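Local coordinates for protein putative Glycerophosphoryl diester phosphodiesterase (Silicibacter pomeroyi, PDB 3L12) that is a putative member of the glycerophosphoryl diester phosphodiesterase family with a TIM-barrel fold and a bound magnesium ion, at residues Arg24-Val29 with Asp296-Thr301; Ala48-Val53 with Leu147-Ser152; Val271-Val276 with Asp291-Asp296. All coordinates share one frame; numbering follows the deposited sequence.

Contact 1. Residues Arg24-Val29 with Asp296-Thr301; sequences RGARGV and DYPGRT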
ATOM      1  N   ARG A  24      -6.442 -10.843   4.544  1.00  7.57           N
ATOM      2  CA  ARG A  24      -5.434 -11.469   3.662  1.00  6.76           C
ATOM      3  C   ARG A  24      -4.225 -10.555   3.519  1.00  8.86           C
ATOM      4  O   ARG A  24      -3.561 -10.575   2.554  1.00  8.14           O
ATOM      5  CB  ARG A  24      -6.033 -11.825   2.286  1.00  7.57           C
ATOM      6  CG  ARG A  24      -7.340 -12.562   2.439  1.00  6.69           C
ATOM      7  CD  ARG A  24      -7.955 -12.961   1.126  1.00  8.04           C
ATOM      8  NE  ARG A  24      -9.239 -13.556   1.426  1.00  7.20           N
ATOM      9  CZ  ARG A  24     -10.164 -13.912   0.519  1.00  8.18           C
ATOM     10  NH1 ARG A  24      -9.959 -13.770  -0.800  1.00  6.88           N
ATOM     11  NH2 ARG A  24     -11.338 -14.376   0.952  1.00  9.56           N
ATOM     12  N   GLY A  25      -3.946  -9.778   4.562  1.00  8.61           N
ATOM     13  CA  GLY A  25      -2.956  -8.729   4.477  1.00  9.04           C
ATOM     14  C   GLY A  25      -3.706  -7.435   4.219  1.00  8.15           C
ATOM     15  O   GLY A  25      -4.316  -6.839   5.129  1.00  7.01           O
ATOM     16  N   ALA A  26      -3.698  -6.955   2.973  1.00  5.83           N
ATOM     17  CA  ALA A  26      -4.404  -5.727   2.577  1.00  7.81           C
ATOM     18  C   ALA A  26      -4.809  -5.918   1.117  1.00  7.71           C
ATOM     19  O   ALA A  26      -4.222  -5.337   0.233  1.00  7.54           O
ATOM     20  CB  ALA A  26      -3.555  -4.528   2.706  1.00  8.39           C
ATOM     21  N   ARG A  27      -5.788  -6.785   0.897  1.00  8.89           N
ATOM     22  CA  ARG A  27      -6.212  -7.141  -0.441  1.00  7.43           C
ATOM     23  C   ARG A  27      -6.592  -5.941  -1.313  1.00  8.01           C
ATOM     24  O   ARG A  27      -6.470  -5.974  -2.528  1.00  8.29           O
ATOM     25  CB  ARG A  27      -7.365  -8.145  -0.338  1.00  8.33           C
ATOM     26  CG  ARG A  27      -8.065  -8.508  -1.665  1.00  9.23           C
ATOM     27  CD  ARG A  27      -9.034  -9.668  -1.549  1.00  8.88           C
ATOM     28  NE  ARG A  27     -10.149  -9.394  -0.623  1.00  8.69           N
ATOM     29  CZ  ARG A  27     -11.288 -10.029  -0.580  1.00  9.83           C
ATOM     30  NH1 ARG A  27     -11.563 -11.038  -1.412  1.00  8.73           N
ATOM     31  NH2 ARG A  27     -12.228  -9.626   0.266  1.00  9.84           N
ATOM     32  N   GLY A  28      -7.113  -4.862  -0.744  1.00  6.81           N
ATOM     33  CA  GLY A  28      -7.354  -3.670  -1.577  1.00  8.73           C
ATOM     34  C   GLY A  28      -6.136  -2.943  -2.115  1.00  9.75           C
ATOM     35  O   GLY A  28      -6.277  -2.159  -3.047  1.00  9.62           O
ATOM     36  N   VAL A  29      -4.938  -3.186  -1.549  1.00  7.91           N
ATOM     37  CA  VAL A  29      -3.696  -2.504  -1.854  1.00  8.50           C
ATOM     38  C   VAL A  29      -2.600  -3.399  -2.535  1.00  8.19           C
ATOM     39  O   VAL A  29      -1.908  -2.971  -3.431  1.00  7.42           O
ATOM     40  CB  VAL A  29      -3.084  -1.832  -0.568  1.00  8.82           C
ATOM     41  CG1 VAL A  29      -1.869  -0.942  -0.953  1.00  7.19           C
ATOM     42  CG2 VAL A  29      -4.215  -1.052   0.206  1.00 10.00           C
ATOM     43  N   ASP A 296     -10.318  -5.093   3.879  1.00  7.13           N
ATOM     44  CA  ASP A 296      -9.424  -5.072   2.740  1.00  8.00           C
ATOM     45  C   ASP A 296      -8.651  -3.743   2.576  1.00  7.65           C
ATOM     46  O   ASP A 296      -7.658  -3.667   1.816  1.00  8.30           O
ATOM     47  CB  ASP A 296     -10.218  -5.322   1.439  1.00  8.24           C
ATOM     48  CG  ASP A 296     -10.828  -6.722   1.387  1.00  8.13           C
ATOM     49  OD1 ASP A 296     -10.117  -7.660   1.704  1.00  9.13           O
ATOM     50  OD2 ASP A 296     -12.000  -6.868   0.993  1.00  8.53           O
ATOM     51  N   TYR A 297      -9.095  -2.705   3.329  1.00  6.95           N
ATOM     52  CA  TYR A 297      -8.565  -1.338   3.223  1.00  8.68           C
ATOM     53  C   TYR A 297      -8.194  -0.814   4.605  1.00  9.84           C
ATOM     54  O   TYR A 297      -8.932  -0.030   5.190  1.00  9.41           O
ATOM     55  CB  TYR A 297      -9.609  -0.418   2.588  1.00  8.74           C
ATOM     56  CG  TYR A 297      -9.937  -0.793   1.164  1.00  8.74           C
ATOM     57  CD1 TYR A 297      -9.169  -0.303   0.103  1.00 10.41           C
ATOM     58  CD2 TYR A 297     -10.995  -1.650   0.890  1.00 10.29           C
ATOM     59  CE1 TYR A 297      -9.444  -0.664  -1.230  1.00 12.26           C
ATOM     60  CE2 TYR A 297     -11.254  -2.044  -0.423  1.00 10.85           C
ATOM     61  CZ  TYR A 297     -10.510  -1.556  -1.453  1.00 12.15           C
ATOM     62  OH  TYR A 297     -10.782  -1.889  -2.792  1.00 15.04           O
ATOM     63  N   PRO A 298      -7.059  -1.278   5.118  1.00  8.71           N
ATOM     64  CA  PRO A 298      -6.700  -0.841   6.502  1.00  7.72           C
ATOM     65  C   PRO A 298      -6.505   0.666   6.635  1.00  7.45           C
ATOM     66  O   PRO A 298      -6.934   1.225   7.649  1.00  6.43           O
ATOM     67  CB  PRO A 298      -5.386  -1.591   6.789  1.00  9.43           C
ATOM     68  CG  PRO A 298      -5.180  -2.528   5.697  1.00 12.69           C
ATOM     69  CD  PRO A 298      -6.152  -2.310   4.596  1.00  9.69           C
ATOM     70  N   GLY A 299      -5.897   1.347   5.658  1.00  7.10           N
ATOM     71  CA  GLY A 299      -5.718   2.787   5.800  1.00  6.89           C
ATOM     72  C   GLY A 299      -7.048   3.503   5.884  1.00  6.87           C
ATOM     73  O   GLY A 299      -7.191   4.434   6.661  1.00  6.34           O
ATOM     74  N   ARG A 300      -8.000   3.145   5.007  1.00  6.74           N
ATOM     75  CA  ARG A 300      -9.342   3.719   5.010  1.00  7.87           C
ATOM     76  C   ARG A 300      -9.978   3.567   6.375  1.00  7.87           C
ATOM     77  O   ARG A 300     -10.606   4.518   6.896  1.00  7.36           O
ATOM     78  CB  ARG A 300     -10.161   3.021   3.932  1.00  6.95           C
ATOM     79  CG  ARG A 300     -11.592   3.525   3.874  1.00  8.40           C
ATOM     80  CD  ARG A 300     -12.404   2.739   2.837  1.00  8.84           C
ATOM     81  NE  ARG A 300     -11.818   2.937   1.497  1.00  8.09           N
ATOM     82  CZ  ARG A 300     -12.183   2.235   0.422  1.00  8.89           C
ATOM     83  NH1 ARG A 300     -13.075   1.234   0.512  1.00 10.53           N
ATOM     84  NH2 ARG A 300     -11.654   2.520  -0.755  1.00 10.34           N
ATOM     85  N   THR A 301      -9.838   2.353   6.939  1.00  6.86           N
ATOM     86  CA  THR A 301     -10.396   2.021   8.252  1.00  7.35           C
ATOM     87  C   THR A 301      -9.719   2.826   9.345  1.00  5.77           C
ATOM     88  O   THR A 301     -10.369   3.400  10.239  1.00  5.88           O
ATOM     89  CB  THR A 301     -10.312   0.516   8.492  1.00  7.08           C
ATOM     90  OG1 THR A 301     -11.075  -0.153   7.471  1.00  8.57           O
ATOM     91  CG2 THR A 301     -10.930   0.184   9.870  1.00  7.73           C
TER
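Asp296 OD1 takes bonds from Arg27 NE, at 2.9 Å, and from His23 ND1. Arg27 NH2 reaches Asp296 OD2 at 2.9 Å on the syn side, so Arg27 grips the acid side-on with one nitrogen to each oxygen. The guanidinium and carboxylate planes are 62° apart, and the two nitrogens meet the acid at different heights, NE well above its plane and NH2 nearer to it. Arg27 CG is anti to the backbone N (chi1 173°), and the chain bends at chi3 (62°), which turns NE and NH2 toward the acid. Asn277 ND2 also bonds Asp296 OD2, so each oxygen of this buried acid has at least two partners. The backbone of Asp296 is held too, with Gly28 N donating to Asp296 O at 2.9 Å. Gly28 CA lies over one face of the Tyr297 ring in a CH-pi contact, 4.1 Å from its centroid. The Tyr297 ring and Asp296 O leave no room for a side chain on Gly28. Ala26 CB packs on Pro298 CD at 3.9 Å. Tyr297 is the N-cap residue of helix 298-307. The contact thus joins the loop after strand 19-23 to the start of that helix, with helix 35-43 packed against Ala26 and Val29.

Contact 2. Residues Ala48-Val53 with Leu147-Ser152; sequences ALEFDV and LLELKS. With MG (magnesium ion), chain C.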
ATOM      1  N   ALA A  48      -2.689  -6.701  13.414  1.00  6.84           N
ATOM      2  CA  ALA A  48      -3.353  -7.985  13.333  1.00  6.07           C
ATOM      3  C   ALA A  48      -3.665  -8.326  11.890  1.00  5.68           C
ATOM      4  O   ALA A  48      -4.039  -7.462  11.103  1.00  6.18           O
ATOM      5  CB  ALA A  48      -4.603  -7.947  14.127  1.00  7.78           C
ATOM      6  N   LEU A  49      -3.486  -9.594  11.546  1.00  7.22           N
ATOM      7  CA  LEU A  49      -3.645 -10.073  10.205  1.00  7.78           C
ATOM      8  C   LEU A  49      -4.583 -11.235  10.182  1.00  8.44           C
ATOM      9  O   LEU A  49      -4.537 -12.078  11.073  1.00 10.15           O
ATOM     10  CB  LEU A  49      -2.301 -10.619   9.673  1.00 10.18           C
ATOM     11  CG  LEU A  49      -1.071  -9.710   9.630  1.00  9.52           C
ATOM     12  CD1 LEU A  49       0.141 -10.450   9.154  1.00  9.83           C
ATOM     13  CD2 LEU A  49      -1.368  -8.484   8.722  1.00  9.65           C
ATOM     14  N   GLU A  50      -5.396 -11.317   9.143  1.00  6.02           N
ATOM     15  CA  GLU A  50      -6.156 -12.495   8.870  1.00  6.48           C
ATOM     16  C   GLU A  50      -5.644 -13.114   7.572  1.00  6.66           C
ATOM     17  O   GLU A  50      -5.295 -12.399   6.614  1.00  6.88           O
ATOM     18  CB  GLU A  50      -7.606 -12.168   8.752  1.00  7.11           C
ATOM     19  CG  GLU A  50      -8.560 -13.350   8.583  1.00  6.21           C
ATOM     20  CD  GLU A  50      -8.788 -13.853   7.161  1.00  7.77           C
ATOM     21  OE1 GLU A  50      -8.278 -13.272   6.205  1.00  7.25           O
ATOM     22  OE2 GLU A  50      -9.547 -14.863   6.971  1.00  8.03           O
ATOM     23  N   PHE A  51      -5.599 -14.427   7.527  1.00  6.64           N
ATOM     24  CA  PHE A  51      -5.173 -15.119   6.343  1.00  7.17           C
ATOM     25  C   PHE A  51      -5.736 -16.548   6.396  1.00  8.77           C
ATOM     26  O   PHE A  51      -6.238 -16.969   7.437  1.00  6.80           O
ATOM     27  CB  PHE A  51      -3.661 -15.109   6.256  1.00  6.74           C
ATOM     28  CG  PHE A  51      -3.005 -15.717   7.451  1.00  7.17           C
ATOM     29  CD1 PHE A  51      -2.722 -14.953   8.552  1.00 10.75           C
ATOM     30  CD2 PHE A  51      -2.680 -17.087   7.483  1.00  9.85           C
ATOM     31  CE1 PHE A  51      -2.090 -15.511   9.670  1.00 11.23           C
ATOM     32  CE2 PHE A  51      -2.060 -17.653   8.603  1.00 11.62           C
ATOM     33  CZ  PHE A  51      -1.757 -16.832   9.692  1.00 11.74           C
ATOM     34  N   ASP A  52      -5.586 -17.270   5.292  1.00  6.87           N
ATOM     35  CA  ASP A  52      -6.256 -18.563   5.118  1.00  5.93           C
ATOM     36  C   ASP A  52      -5.228 -19.629   4.900  1.00  6.72           C
ATOM     37  O   ASP A  52      -4.194 -19.346   4.224  1.00  7.20           O
ATOM     38  CB  ASP A  52      -7.187 -18.501   3.930  1.00  7.70           C
ATOM     39  CG  ASP A  52      -8.048 -17.253   3.952  1.00  7.66           C
ATOM     40  OD1 ASP A  52      -9.037 -17.233   4.760  1.00  8.93           O
ATOM     41  OD2 ASP A  52      -7.731 -16.311   3.171  1.00  7.85           O
ATOM     42  N   VAL A  53      -5.517 -20.833   5.398  1.00  8.15           N
ATOM     43  CA  VAL A  53      -4.605 -21.949   5.222  1.00  8.56           C
ATOM     44  C   VAL A  53      -5.362 -23.149   4.672  1.00  8.62           C
ATOM     45  O   VAL A  53      -6.439 -23.473   5.136  1.00  7.90           O
ATOM     46  CB  VAL A  53      -3.889 -22.317   6.527  1.00  7.96           C
ATOM     47  CG1 VAL A  53      -2.932 -23.540   6.353  1.00  8.54           C
ATOM     48  CG2 VAL A  53      -3.125 -21.081   7.066  1.00  8.01           C
ATOM     49  N   LEU A 147      -5.162 -14.148  12.959  1.00  8.14           N
ATOM     50  CA  LEU A 147      -6.455 -14.773  12.861  1.00 10.07           C
ATOM     51  C   LEU A 147      -6.256 -15.758  11.696  1.00  9.01           C
ATOM     52  O   LEU A 147      -6.342 -15.407  10.519  1.00  8.70           O
ATOM     53  CB  LEU A 147      -7.472 -13.683  12.567  1.00 12.09           C
ATOM     54  CG  LEU A 147      -8.917 -13.906  12.817  1.00 13.27           C
ATOM     55  CD1 LEU A 147      -9.212 -14.337  14.321  1.00 13.91           C
ATOM     56  CD2 LEU A 147      -9.681 -12.650  12.459  1.00 13.08           C
ATOM     57  N   LEU A 148      -5.929 -16.996  12.060  1.00  8.17           N
ATOM     58  CA  LEU A 148      -5.547 -18.039  11.109  1.00  7.89           C
ATOM     59  C   LEU A 148      -6.783 -18.828  10.726  1.00  7.33           C
ATOM     60  O   LEU A 148      -7.338 -19.629  11.504  1.00  8.05           O
ATOM     61  CB  LEU A 148      -4.452 -18.885  11.750  1.00  8.67           C
ATOM     62  CG  LEU A 148      -3.757 -19.928  10.908  1.00  7.72           C
ATOM     63  CD1 LEU A 148      -2.504 -20.351  11.659  1.00 10.17           C
ATOM     64  CD2 LEU A 148      -4.654 -21.137  10.523  1.00  7.69           C
ATOM     65  N   GLU A 149      -7.260 -18.558   9.516  1.00  6.17           N
ATOM     66  CA  GLU A 149      -8.499 -19.200   9.028  1.00  6.42           C
ATOM     67  C   GLU A 149      -8.143 -20.574   8.444  1.00  7.35           C
ATOM     68  O   GLU A 149      -7.494 -20.664   7.385  1.00  7.96           O
ATOM     69  CB  GLU A 149      -9.257 -18.361   8.005  1.00  6.50           C
ATOM     70  CG  GLU A 149     -10.641 -18.953   7.757  1.00  7.41           C
ATOM     71  CD  GLU A 149     -11.491 -18.299   6.693  1.00  8.93           C
ATOM     72  OE1 GLU A 149     -11.302 -17.127   6.364  1.00  7.72           O
ATOM     73  OE2 GLU A 149     -12.449 -19.009   6.222  1.00 10.10           O
ATOM     74  N   LEU A 150      -8.578 -21.631   9.119  1.00  8.12           N
ATOM     75  CA  LEU A 150      -8.446 -22.976   8.578  1.00  9.50           C
ATOM     76  C   LEU A 150      -9.578 -23.184   7.566  1.00 10.66           C
ATOM     77  O   LEU A 150     -10.750 -23.088   7.950  1.00  9.67           O
ATOM     78  CB  LEU A 150      -8.549 -24.000   9.680  1.00 10.45           C
ATOM     79  CG  LEU A 150      -7.349 -24.049  10.654  1.00 10.68           C
ATOM     80  CD1 LEU A 150      -7.650 -23.138  11.813  1.00 11.89           C
ATOM     81  CD2 LEU A 150      -7.049 -25.448  11.142  1.00 13.80           C
ATOM     82  N   LYS A 151      -9.207 -23.435   6.305  1.00 12.83           N
ATOM     83  CA  LYS A 151     -10.143 -23.601   5.162  1.00 16.38           C
ATOM     84  C   LYS A 151     -10.091 -25.070   4.792  1.00 18.48           C
ATOM     85  O   LYS A 151      -9.152 -25.567   4.145  1.00 17.93           O
ATOM     86  CB  LYS A 151      -9.772 -22.682   3.987  1.00 19.88           C
ATOM     87  CG  LYS A 151     -10.791 -22.626   2.832  1.00 24.84           C
ATOM     88  CD  LYS A 151     -11.992 -21.791   3.281  1.00 26.39           C
ATOM     89  CE  LYS A 151     -12.855 -21.263   2.143  1.00 28.45           C
ATOM     90  NZ  LYS A 151     -13.934 -22.246   1.850  1.00 28.61           N
ATOM     91  N   SER A 152     -11.080 -25.796   5.281  1.00 19.44           N
ATOM     92  CA  SER A 152     -11.193 -27.217   4.965  1.00 20.29           C
ATOM     93  C   SER A 152     -11.777 -27.397   3.541  1.00 20.89           C
ATOM     94  O   SER A 152     -12.490 -26.520   3.019  1.00 23.09           O
ATOM     95  CB  SER A 152     -12.089 -27.878   5.989  1.00 21.29           C
ATOM     96  OG  SER A 152     -13.245 -27.090   6.116  1.00 21.83           O
TER
HETATM   97 MG    MG C 313     -10.407 -15.766   5.270  1.00 11.99          MG
HETATM   98  O   HOH W   1      -9.321 -14.449   4.083  1.00  6.36           O
HETATM   99  O   HOH W   2     -11.584 -16.279   3.566  1.00  8.36           O
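The magnesium site is built on two neighbouring parallel strands of the TIM barrel, 48-55 and 145-150. Glu50 OE2 and Asp52 OD1 bind the ion from one strand, each at 2.1 Å. Glu149 OE1 binds it from the other at 2.0 Å. Two waters and one atom from outside the two segments complete the six ligands. Asp52 and Glu149 lie side by side and point the same way, their carboxylates turned 74° apart. Glu149 is extended, with CG anti to the backbone N (chi1 -169°), and reaches straight out to the ion beside Asp52. Glu50 instead bends at chi2 (-86°), which brings OE2 round to the metal. One metal-bound water donates to both Glu50 OE1 and Asp52 OD2, tying the non-metal oxygens together. Asn33 ND2 also bonds Asp52 OD2. The two backbones form a parallel ladder of five hydrogen bonds, from Leu147 N to Leu49 O through to Lys151 N to Val53 O. The face carrying Phe51, Val53 and Leu148 is apolar in this contact. There Phe51 CE2 meets Leu148 CG at 3.7 Å, and Val53 CG2 meets Leu148 CD2 at 3.8 Å, beside helix 160-176. Glu149 OE1 comes within 2.9 Å of Glu50 OE2 and is similarly close to Asp52 OD1. Such close acid oxygens would repel one another, and the shared magnesium ion probably offsets that repulsion.

Contact 3. Residues Val271-Val276 with Asp291-Asp296; sequences VLTWTV and DGIVTD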
ATOM      1  N   VAL A 271     -15.977  -9.904  19.529  1.00  8.65           N
ATOM      2  CA  VAL A 271     -16.680  -9.875  18.282  1.00  9.41           C
ATOM      3  C   VAL A 271     -15.840  -9.131  17.247  1.00 10.09           C
ATOM      4  O   VAL A 271     -15.512  -7.945  17.439  1.00  9.69           O
ATOM      5  CB  VAL A 271     -18.051  -9.213  18.419  1.00 10.03           C
ATOM      6  CG1 VAL A 271     -18.815  -9.256  17.112  1.00 10.52           C
ATOM      7  CG2 VAL A 271     -18.849  -9.880  19.585  1.00 10.65           C
ATOM      8  N   LEU A 272     -15.467  -9.837  16.199  1.00  7.37           N
ATOM      9  CA  LEU A 272     -14.694  -9.245  15.083  1.00  8.70           C
ATOM     10  C   LEU A 272     -15.587  -9.386  13.867  1.00 10.36           C
ATOM     11  O   LEU A 272     -15.977 -10.515  13.497  1.00 12.95           O
ATOM     12  CB  LEU A 272     -13.383  -9.963  14.862  1.00 10.62           C
ATOM     13  CG  LEU A 272     -12.417 -10.141  16.032  1.00 10.56           C
ATOM     14  CD1 LEU A 272     -11.168 -10.810  15.440  1.00 12.96           C
ATOM     15  CD2 LEU A 272     -12.057  -8.814  16.690  1.00  8.38           C
ATOM     16  N   THR A 273     -15.925  -8.284  13.218  1.00  7.93           N
ATOM     17  CA  THR A 273     -16.762  -8.382  12.035  1.00  9.07           C
ATOM     18  C   THR A 273     -15.921  -8.204  10.752  1.00  8.36           C
ATOM     19  O   THR A 273     -14.810  -7.606  10.775  1.00 10.71           O
ATOM     20  CB  THR A 273     -17.937  -7.425  12.129  1.00  9.42           C
ATOM     21  OG1 THR A 273     -18.881  -7.760  11.093  1.00  9.95           O
ATOM     22  CG2 THR A 273     -17.439  -5.967  12.086  1.00  6.28           C
ATOM     23  N   TRP A 274     -16.437  -8.749   9.643  1.00 10.16           N
ATOM     24  CA  TRP A 274     -15.714  -8.872   8.374  1.00  7.89           C
ATOM     25  C   TRP A 274     -16.659  -8.867   7.201  1.00  8.48           C
ATOM     26  O   TRP A 274     -17.878  -9.027   7.456  1.00  9.58           O
ATOM     27  CB  TRP A 274     -14.932 -10.227   8.320  1.00  6.99           C
ATOM     28  CG  TRP A 274     -15.842 -11.399   8.408  1.00  7.89           C
ATOM     29  CD1 TRP A 274     -16.327 -11.956   9.545  1.00  8.21           C
ATOM     30  CD2 TRP A 274     -16.422 -12.116   7.318  1.00  8.53           C
ATOM     31  NE1 TRP A 274     -17.214 -12.961   9.232  1.00  9.45           N
ATOM     32  CE2 TRP A 274     -17.295 -13.084   7.879  1.00  9.10           C
ATOM     33  CE3 TRP A 274     -16.329 -12.015   5.919  1.00 11.32           C
ATOM     34  CZ2 TRP A 274     -18.006 -13.982   7.099  1.00  9.07           C
ATOM     35  CZ3 TRP A 274     -17.068 -12.908   5.148  1.00 10.76           C
ATOM     36  CH2 TRP A 274     -17.895 -13.870   5.753  1.00 10.90           C
ATOM     37  N   THR A 275     -16.243  -8.514   5.971  1.00  8.87           N
ATOM     38  CA  THR A 275     -15.002  -7.850   5.569  1.00  9.36           C
ATOM     39  C   THR A 275     -15.551  -6.443   5.230  1.00 10.04           C
ATOM     40  O   THR A 275     -16.371  -6.284   4.317  1.00 10.32           O
ATOM     41  CB  THR A 275     -14.328  -8.488   4.397  1.00 11.02           C
ATOM     42  OG1 THR A 275     -13.815  -9.765   4.803  1.00 11.00           O
ATOM     43  CG2 THR A 275     -13.217  -7.625   3.907  1.00  8.77           C
ATOM     44  N   VAL A 276     -15.138  -5.455   6.013  1.00  9.06           N
ATOM     45  CA  VAL A 276     -15.851  -4.160   5.994  1.00  9.04           C
ATOM     46  C   VAL A 276     -14.996  -3.173   5.258  1.00  7.66           C
ATOM     47  O   VAL A 276     -13.903  -2.793   5.733  1.00  7.42           O
ATOM     48  CB  VAL A 276     -16.244  -3.698   7.443  1.00  7.99           C
ATOM     49  CG1 VAL A 276     -17.299  -2.615   7.398  1.00  8.38           C
ATOM     50  CG2 VAL A 276     -16.707  -4.880   8.401  1.00  8.11           C
ATOM     51  N   ASP A 291     -15.408  -5.396  18.723  1.00  8.42           N
ATOM     52  CA  ASP A 291     -14.040  -5.325  19.205  1.00  8.07           C
ATOM     53  C   ASP A 291     -13.082  -5.006  18.070  1.00  7.60           C
ATOM     54  O   ASP A 291     -12.077  -4.322  18.303  1.00  7.85           O
ATOM     55  CB  ASP A 291     -13.635  -6.640  19.823  1.00  6.88           C
ATOM     56  CG  ASP A 291     -14.404  -6.924  21.078  1.00  8.75           C
ATOM     57  OD1 ASP A 291     -15.466  -7.583  20.974  1.00  9.95           O
ATOM     58  OD2 ASP A 291     -13.982  -6.444  22.120  1.00 11.66           O
ATOM     59  N   GLY A 292     -13.406  -5.454  16.872  1.00  8.84           N
ATOM     60  CA  GLY A 292     -12.503  -5.246  15.738  1.00  8.97           C
ATOM     61  C   GLY A 292     -13.188  -5.421  14.405  1.00  8.08           C
ATOM     62  O   GLY A 292     -14.266  -6.003  14.329  1.00  7.30           O
ATOM     63  N   ILE A 293     -12.524  -4.863  13.389  1.00  8.03           N
ATOM     64  CA  ILE A 293     -12.963  -4.863  12.005  1.00  7.00           C
ATOM     65  C   ILE A 293     -11.913  -5.432  11.086  1.00  6.87           C
ATOM     66  O   ILE A 293     -10.741  -4.974  11.107  1.00  7.76           O
ATOM     67  CB  ILE A 293     -13.252  -3.415  11.558  1.00  7.88           C
ATOM     68  CG1 ILE A 293     -14.403  -2.856  12.343  1.00  8.64           C
ATOM     69  CG2 ILE A 293     -13.606  -3.337  10.067  1.00  7.63           C
ATOM     70  CD1 ILE A 293     -14.598  -1.314  12.129  1.00  8.88           C
ATOM     71  N   VAL A 294     -12.282  -6.496  10.367  1.00  7.49           N
ATOM     72  CA  VAL A 294     -11.475  -7.100   9.352  1.00  6.95           C
ATOM     73  C   VAL A 294     -11.834  -6.367   8.072  1.00  6.66           C
ATOM     74  O   VAL A 294     -13.000  -6.313   7.656  1.00  9.15           O
ATOM     75  CB  VAL A 294     -11.782  -8.619   9.203  1.00  7.69           C
ATOM     76  CG1 VAL A 294     -10.927  -9.256   8.127  1.00  9.89           C
ATOM     77  CG2 VAL A 294     -11.580  -9.322  10.559  1.00  5.57           C
ATOM     78  N   THR A 295     -10.793  -5.851   7.418  1.00  7.20           N
ATOM     79  CA  THR A 295     -10.943  -4.989   6.243  1.00  6.89           C
ATOM     80  C   THR A 295      -9.884  -5.251   5.135  1.00  6.25           C
ATOM     81  O   THR A 295      -8.729  -5.519   5.390  1.00  7.25           O
ATOM     82  CB  THR A 295     -10.915  -3.489   6.653  1.00  7.09           C
ATOM     83  OG1 THR A 295     -11.225  -2.646   5.506  1.00  7.72           O
ATOM     84  CG2 THR A 295      -9.529  -3.114   7.298  1.00  6.27           C
ATOM     85  N   ASP A 296     -10.318  -5.093   3.879  1.00  7.13           N
ATOM     86  CA  ASP A 296      -9.424  -5.072   2.740  1.00  8.00           C
ATOM     87  C   ASP A 296      -8.651  -3.743   2.576  1.00  7.65           C
ATOM     88  O   ASP A 296      -7.658  -3.667   1.816  1.00  8.30           O
ATOM     89  CB  ASP A 296     -10.218  -5.322   1.439  1.00  8.24           C
ATOM     90  CG  ASP A 296     -10.828  -6.722   1.387  1.00  8.13           C
ATOM     91  OD1 ASP A 296     -10.117  -7.660   1.704  1.00  9.13           O
ATOM     92  OD2 ASP A 296     -12.000  -6.868   0.993  1.00  8.53           O
TER
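Parallel strands 270-273 and 292-295 are the two strands of a beta-alpha-beta unit, and at the N-terminal end of this contact an aspartate side chain joins their backbone pairing. Asp291 OD1 accepts Val271 N at 2.8 Å on the anti side of the carboxylate. The same oxygen bonds His265 NE2. Asp291 N returns a bond to Val271 O, which also takes a weak one from Gly292 N. Leu272 CD2 fills the place beside Gly292, 3.7 Å from its CA, and leaves no room for a side chain. Thr273 N then bonds Gly292 O, and Val294 N bonds Thr273 O almost straight, at 177°. Helix 279-288 makes the crossover between these strands of the barrel and covers Thr273 and Val276. Next to Thr273, Trp274 CB packs against Val294 CB at 3.6 Å. The Trp274 indole is engaged on the side of strand 248-251: NE1 bonds Cys250 O, and the ring meets Tyr252 edge-to-face. A cis peptide precedes Thr275. Beyond it one more backbone bond follows, Val276 N to Val294 O at 2.8 Å. Val276 CB packs at 3.7 Å on Ile293 CG2, the two side chains crossing at about a right angle. Thr295 OG1 is anti to its backbone N (chi1 -173°) and donates to Val276 O at 2.7 Å. The same hydroxyl is bonded by Tyr297 N at the start of the next helix. Thr275 CG2 lies against the carboxylate of Asp296, with OD2 3.2 Å away.

How the contacts relate
All three contacts are largely buried, but they differ in depth. Contact 2 lies nearest the centre of the chain, while contact 1 is farthest out and has the second subunit within reach. Contacts 2 and 3 each pair parallel strands of the same sheet and meet where Leu147 packs on Leu272. Contact 1 pairs no strands. It joins a loop to a helix start and shares Asp296 with contact 3. Their polar chemistry differs accordingly: acids gathered round a metal in contact 2, an arginine-aspartate salt bridge in contact 1, and mainly backbone bonds in contact 3. Arg24 of contact 1 makes a long, weak ion pair with Asp52 of contact 2.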